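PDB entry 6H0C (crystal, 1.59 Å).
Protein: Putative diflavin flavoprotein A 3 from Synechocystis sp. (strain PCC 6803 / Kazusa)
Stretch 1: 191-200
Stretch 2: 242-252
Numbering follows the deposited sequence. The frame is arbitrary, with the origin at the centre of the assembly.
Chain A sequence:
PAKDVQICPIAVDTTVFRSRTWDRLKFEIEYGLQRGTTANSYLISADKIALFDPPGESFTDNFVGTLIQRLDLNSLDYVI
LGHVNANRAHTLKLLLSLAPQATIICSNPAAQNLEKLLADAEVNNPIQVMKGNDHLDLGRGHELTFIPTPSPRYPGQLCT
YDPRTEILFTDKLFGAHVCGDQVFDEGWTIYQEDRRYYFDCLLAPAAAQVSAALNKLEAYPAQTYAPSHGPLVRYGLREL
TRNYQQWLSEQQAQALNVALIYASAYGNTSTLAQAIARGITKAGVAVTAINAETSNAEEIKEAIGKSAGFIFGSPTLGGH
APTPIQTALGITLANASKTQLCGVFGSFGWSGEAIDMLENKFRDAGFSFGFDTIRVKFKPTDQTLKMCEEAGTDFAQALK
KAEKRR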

# COMPACT_ATOMS: atom_id res chain seq x y z
N TYR A 191 -7.19 -6.91 -18.90
CA TYR A 191 -6.65 -6.40 -17.63
C TYR A 191 -6.87 -4.90 -17.42
O TYR A 191 -6.55 -4.38 -16.35
CB TYR A 191 -5.14 -6.68 -17.53
CG TYR A 191 -4.78 -8.15 -17.58
CD1 TYR A 191 -5.10 -9.00 -16.54
CD2 TYR A 191 -4.10 -8.66 -18.67
CE1 TYR A 191 -4.77 -10.34 -16.59
CE2 TYR A 191 -3.76 -10.00 -18.72
CZ TYR A 191 -4.10 -10.83 -17.69
OH TYR A 191 -3.76 -12.16 -17.76
N GLN A 192 -7.40 -4.21 -18.43
CA GLN A 192 -7.54 -2.75 -18.37
C GLN A 192 -8.35 -2.27 -17.14
O GLN A 192 -7.87 -1.43 -16.36
CB GLN A 192 -8.17 -2.23 -19.67
CG GLN A 192 -9.07 -1.00 -19.51
CD GLN A 192 -8.29 0.30 -19.29
OE1 GLN A 192 -7.26 0.54 -19.93
NE2 GLN A 192 -8.80 1.15 -18.40
N GLU A 193 -9.55 -2.82 -16.96
CA GLU A 193 -10.40 -2.37 -15.85
C GLU A 193 -9.77 -2.67 -14.50
O GLU A 193 -9.78 -1.83 -13.60
CB GLU A 193 -11.79 -3.02 -15.91
CG GLU A 193 -12.78 -2.42 -14.90
CD GLU A 193 -14.06 -3.24 -14.72
OE1 GLU A 193 -14.09 -4.43 -15.11
OE2 GLU A 193 -15.04 -2.68 -14.16
N ASP A 194 -9.22 -3.87 -14.34
CA ASP A 194 -8.53 -4.23 -13.10
C ASP A 194 -7.36 -3.29 -12.80
O ASP A 194 -7.17 -2.86 -11.65
CB ASP A 194 -8.04 -5.67 -13.17
CG ASP A 194 -9.18 -6.66 -13.27
OD1 ASP A 194 -9.13 -7.54 -14.15
OD2 ASP A 194 -10.13 -6.53 -12.46
N ARG A 195 -6.57 -2.97 -13.82
CA ARG A 195 -5.39 -2.13 -13.62
C ARG A 195 -5.76 -0.69 -13.26
O ARG A 195 -5.11 -0.08 -12.40
CB ARG A 195 -4.51 -2.18 -14.88
CG ARG A 195 -3.69 -3.46 -14.96
CD ARG A 195 -3.08 -3.64 -16.33
NE ARG A 195 -2.01 -4.64 -16.27
CZ ARG A 195 -1.45 -5.20 -17.33
NH1 ARG A 195 -1.86 -4.87 -18.56
NH2 ARG A 195 -0.48 -6.09 -17.17
N ARG A 196 -6.81 -0.16 -13.88
CA ARG A 196 -7.30 1.17 -13.55
C ARG A 196 -7.89 1.21 -12.14
O ARG A 196 -7.65 2.15 -11.38
CB ARG A 196 -8.34 1.64 -14.58
CG ARG A 196 -8.97 3.01 -14.28
CD ARG A 196 -7.98 4.13 -14.53
NE ARG A 196 -8.24 5.29 -13.68
CZ ARG A 196 -8.72 6.45 -14.11
NH1 ARG A 196 -9.01 6.61 -15.40
NH2 ARG A 196 -8.91 7.44 -13.26
N TYR A 197 -8.68 0.20 -11.79
CA TYR A 197 -9.31 0.14 -10.48
C TYR A 197 -8.23 0.04 -9.40
O TYR A 197 -8.33 0.67 -8.34
CB TYR A 197 -10.27 -1.05 -10.40
CG TYR A 197 -11.08 -1.09 -9.13
CD1 TYR A 197 -12.08 -0.15 -8.89
CD2 TYR A 197 -10.83 -2.04 -8.15
CE1 TYR A 197 -12.82 -0.18 -7.72
CE2 TYR A 197 -11.56 -2.08 -6.98
CZ TYR A 197 -12.56 -1.14 -6.77
OH TYR A 197 -13.29 -1.17 -5.60
N TYR A 198 -7.21 -0.74 -9.69
CA TYR A 198 -6.06 -0.89 -8.81
C TYR A 198 -5.40 0.46 -8.59
O TYR A 198 -5.17 0.88 -7.45
CB TYR A 198 -5.08 -1.91 -9.39
CG TYR A 198 -3.90 -2.25 -8.49
CD1 TYR A 198 -2.75 -1.46 -8.48
CD2 TYR A 198 -3.92 -3.39 -7.68
CE1 TYR A 198 -1.67 -1.77 -7.67
CE2 TYR A 198 -2.84 -3.72 -6.87
CZ TYR A 198 -1.71 -2.91 -6.87
OH TYR A 198 -0.64 -3.24 -6.07
N PHE A 199 -5.10 1.16 -9.68
CA PHE A 199 -4.52 2.50 -9.56
C PHE A 199 -5.39 3.43 -8.72
O PHE A 199 -4.91 4.09 -7.80
CB PHE A 199 -4.30 3.13 -10.93
CG PHE A 199 -3.75 4.53 -10.87
CD1 PHE A 199 -4.61 5.61 -10.73
CD2 PHE A 199 -2.39 4.76 -10.92
CE1 PHE A 199 -4.11 6.91 -10.66
CE2 PHE A 199 -1.88 6.06 -10.86
CZ PHE A 199 -2.75 7.13 -10.73
N ASP A 200 -6.68 3.48 -9.05
CA ASP A 200 -7.62 4.36 -8.38
C ASP A 200 -7.72 4.12 -6.88
O ASP A 200 -7.77 5.06 -6.10
CB ASP A 200 -9.01 4.22 -9.00
CG ASP A 200 -9.08 4.81 -10.40
OD1 ASP A 200 -8.14 5.55 -10.80
OD2 ASP A 200 -10.09 4.54 -11.09
N ARG A 242 2.51 4.41 -19.64
CA ARG A 242 1.93 5.63 -20.21
C ARG A 242 0.58 5.98 -19.57
O ARG A 242 0.29 7.14 -19.30
CB ARG A 242 1.78 5.49 -21.73
CG ARG A 242 3.09 5.28 -22.51
CD ARG A 242 2.90 5.38 -24.04
NE ARG A 242 1.84 4.51 -24.56
CZ ARG A 242 2.04 3.31 -25.13
NH1 ARG A 242 3.27 2.84 -25.27
NH2 ARG A 242 1.01 2.59 -25.57
N ASN A 243 -0.25 4.97 -19.31
CA ASN A 243 -1.51 5.17 -18.61
C ASN A 243 -1.33 5.73 -17.20
O ASN A 243 -2.02 6.67 -16.80
CB ASN A 243 -2.30 3.85 -18.55
CG ASN A 243 -3.18 3.63 -19.79
OD1 ASN A 243 -4.39 3.82 -19.75
ND2 ASN A 243 -2.56 3.21 -20.89
N TYR A 244 -0.40 5.16 -16.43
CA TYR A 244 -0.10 5.66 -15.09
C TYR A 244 0.26 7.15 -15.14
O TYR A 244 -0.21 7.95 -14.32
CB TYR A 244 1.05 4.87 -14.46
CG TYR A 244 0.64 3.74 -13.55
CD1 TYR A 244 -0.38 2.85 -13.92
CD2 TYR A 244 1.29 3.53 -12.34
CE1 TYR A 244 -0.73 1.80 -13.09
CE2 TYR A 244 0.95 2.49 -11.50
CZ TYR A 244 -0.07 1.63 -11.88
OH TYR A 244 -0.40 0.58 -11.03
N GLN A 245 1.10 7.53 -16.10
CA GLN A 245 1.51 8.92 -16.24
C GLN A 245 0.30 9.82 -16.48
O GLN A 245 0.18 10.88 -15.88
CB GLN A 245 2.53 9.09 -17.37
CG GLN A 245 3.94 8.64 -17.01
CD GLN A 245 4.41 9.19 -15.66
OE1 GLN A 245 3.87 10.18 -15.14
NE2 GLN A 245 5.42 8.55 -15.08
N GLN A 246 -0.59 9.37 -17.36
CA GLN A 246 -1.79 10.14 -17.68
C GLN A 246 -2.73 10.23 -16.47
O GLN A 246 -3.23 11.31 -16.13
CB GLN A 246 -2.52 9.51 -18.87
CG GLN A 246 -3.80 10.21 -19.23
CD GLN A 246 -4.70 9.35 -20.09
OE1 GLN A 246 -4.23 8.43 -20.76
NE2 GLN A 246 -6.00 9.64 -20.07
N TRP A 247 -2.96 9.09 -15.81
CA TRP A 247 -3.81 9.07 -14.63
C TRP A 247 -3.25 9.94 -13.50
O TRP A 247 -3.99 10.66 -12.84
CB TRP A 247 -3.99 7.63 -14.14
CG TRP A 247 -4.62 6.75 -15.15
CD1 TRP A 247 -5.35 7.15 -16.23
CD2 TRP A 247 -4.55 5.33 -15.22
NE1 TRP A 247 -5.75 6.06 -16.95
CE2 TRP A 247 -5.27 4.92 -16.35
CE3 TRP A 247 -3.94 4.35 -14.41
CZ2 TRP A 247 -5.41 3.59 -16.71
CZ3 TRP A 247 -4.08 3.01 -14.77
CH2 TRP A 247 -4.81 2.65 -15.91
N LEU A 248 -1.94 9.86 -13.27
CA LEU A 248 -1.30 10.70 -12.28
C LEU A 248 -1.48 12.18 -12.62
O LEU A 248 -1.76 13.02 -11.76
CB LEU A 248 0.19 10.36 -12.18
CG LEU A 248 0.49 9.00 -11.55
CD1 LEU A 248 1.93 8.55 -11.86
CD2 LEU A 248 0.26 9.07 -10.05
N SER A 249 -1.31 12.49 -13.90
CA SER A 249 -1.50 13.85 -14.37
C SER A 249 -2.91 14.32 -14.10
O SER A 249 -3.10 15.45 -13.66
CB SER A 249 -1.20 13.94 -15.87
OG SER A 249 0.16 13.63 -16.12
N GLU A 250 -3.91 13.48 -14.34
CA GLU A 250 -5.27 13.97 -14.17
C GLU A 250 -5.63 14.12 -12.70
O GLU A 250 -6.41 15.00 -12.35
CB GLU A 250 -6.30 13.09 -14.88
CG GLU A 250 -6.11 11.61 -14.80
CD GLU A 250 -7.05 10.89 -15.75
OE1 GLU A 250 -6.93 11.09 -16.99
OE2 GLU A 250 -7.93 10.14 -15.26
N GLN A 251 -5.05 13.29 -11.83
CA GLN A 251 -5.30 13.42 -10.40
C GLN A 251 -4.80 14.76 -9.88
O GLN A 251 -5.51 15.48 -9.18
CB GLN A 251 -4.65 12.27 -9.62
CG GLN A 251 -5.38 10.93 -9.75
CD GLN A 251 -6.83 11.00 -9.31
OE1 GLN A 251 -7.15 11.54 -8.26
NE2 GLN A 251 -7.72 10.46 -10.13
N GLN A 252 -3.57 15.11 -10.23
CA GLN A 252 -2.97 16.31 -9.69
C GLN A 252 -3.54 17.56 -10.36
O GLN A 252 -3.34 18.68 -9.89
CB GLN A 252 -1.45 16.24 -9.83
CG GLN A 252 -0.87 15.11 -8.99
CD GLN A 252 0.62 14.91 -9.18
OE1 GLN A 252 1.06 14.34 -10.18
NE2 GLN A 252 1.40 15.38 -8.22
O HOH W 1 -2.43 -0.84 -11.94

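What holds Phe-199 in place against the second helix? Its CA-to-CB bond points toward that helix, and its side chain sits as a knob in a hole formed by Tyr-244, Trp-247, Leu-248 and Gln-251. The backbones come near each other here, with the CA atoms of Phe-199 and Tyr-244 7.8 Å apart. Around the ring the neighbours divide by direction. Trp-247 CB lies over one face, 3.6 Å from Phe-199 CE1, close enough for a CH-pi contact. Leu-248 CD2 approaches at the edge, 3.6 Å from Phe-199 CZ, and Gln-251 CG also lies near the ring plane. The edge of Phe-199 in turn meets the face of Tyr-244, with Phe-199 CD2 4.0 Å from Tyr-244 CZ and the two planes at 68°.

How does Trp-247 serve two partners of such different character? Its side chain touches both Phe-199 and Arg-196, which lie in roughly perpendicular directions from its six-membered ring. Toward Phe-199 it presents an edge to the ring face, the planes inclined at 60°. Toward Arg-196 it offers a face: Arg-196 CD packs 3.4 Å from Trp-247 CE2, and the guanidinium lies flat on the indole, its plane tilted by 27°. Arg-196 CZ is 11° off the normal of the five-membered ring, so the positive charge sits over the pi electrons, while CD makes a CH-pi contact with the six-membered ring. One arginine side chain thus covers both rings.

Which charged groups does the Arg-196 guanidinium meet? Two acidic side chains engage it, one from each helix. Within its own helix, Arg-196 NE donates to Asp-200 OD1 at 2.9 Å in a salt bridge, and Arg-196 NH2 donates to the same oxygen at 3.2 Å. Across the contact, Arg-196 NH2 forms a longer salt bridge with Glu-250 OE2, at 3.5 Å. No direct hydrogen bond joins the two stretches; this ion pair adds an electrostatic link to a contact otherwise dominated by packing.

Does any polar group bridge the helices indirectly? A water does so beside the aromatic cluster. It donates to Arg-195 O at 2.8 Å and accepts from Tyr-244 OH, its own O lying 2.6 Å from that hydroxyl oxygen. Arg-195 O also accepts the backbone hydrogen bond from Phe-199 N, at 3.0 Å, so the water uses a carbonyl already engaged in its helix. Tyr-244 therefore contributes in two ways: its ring face receives the edge of Phe-199, while its hydroxyl reaches the first helix through the water.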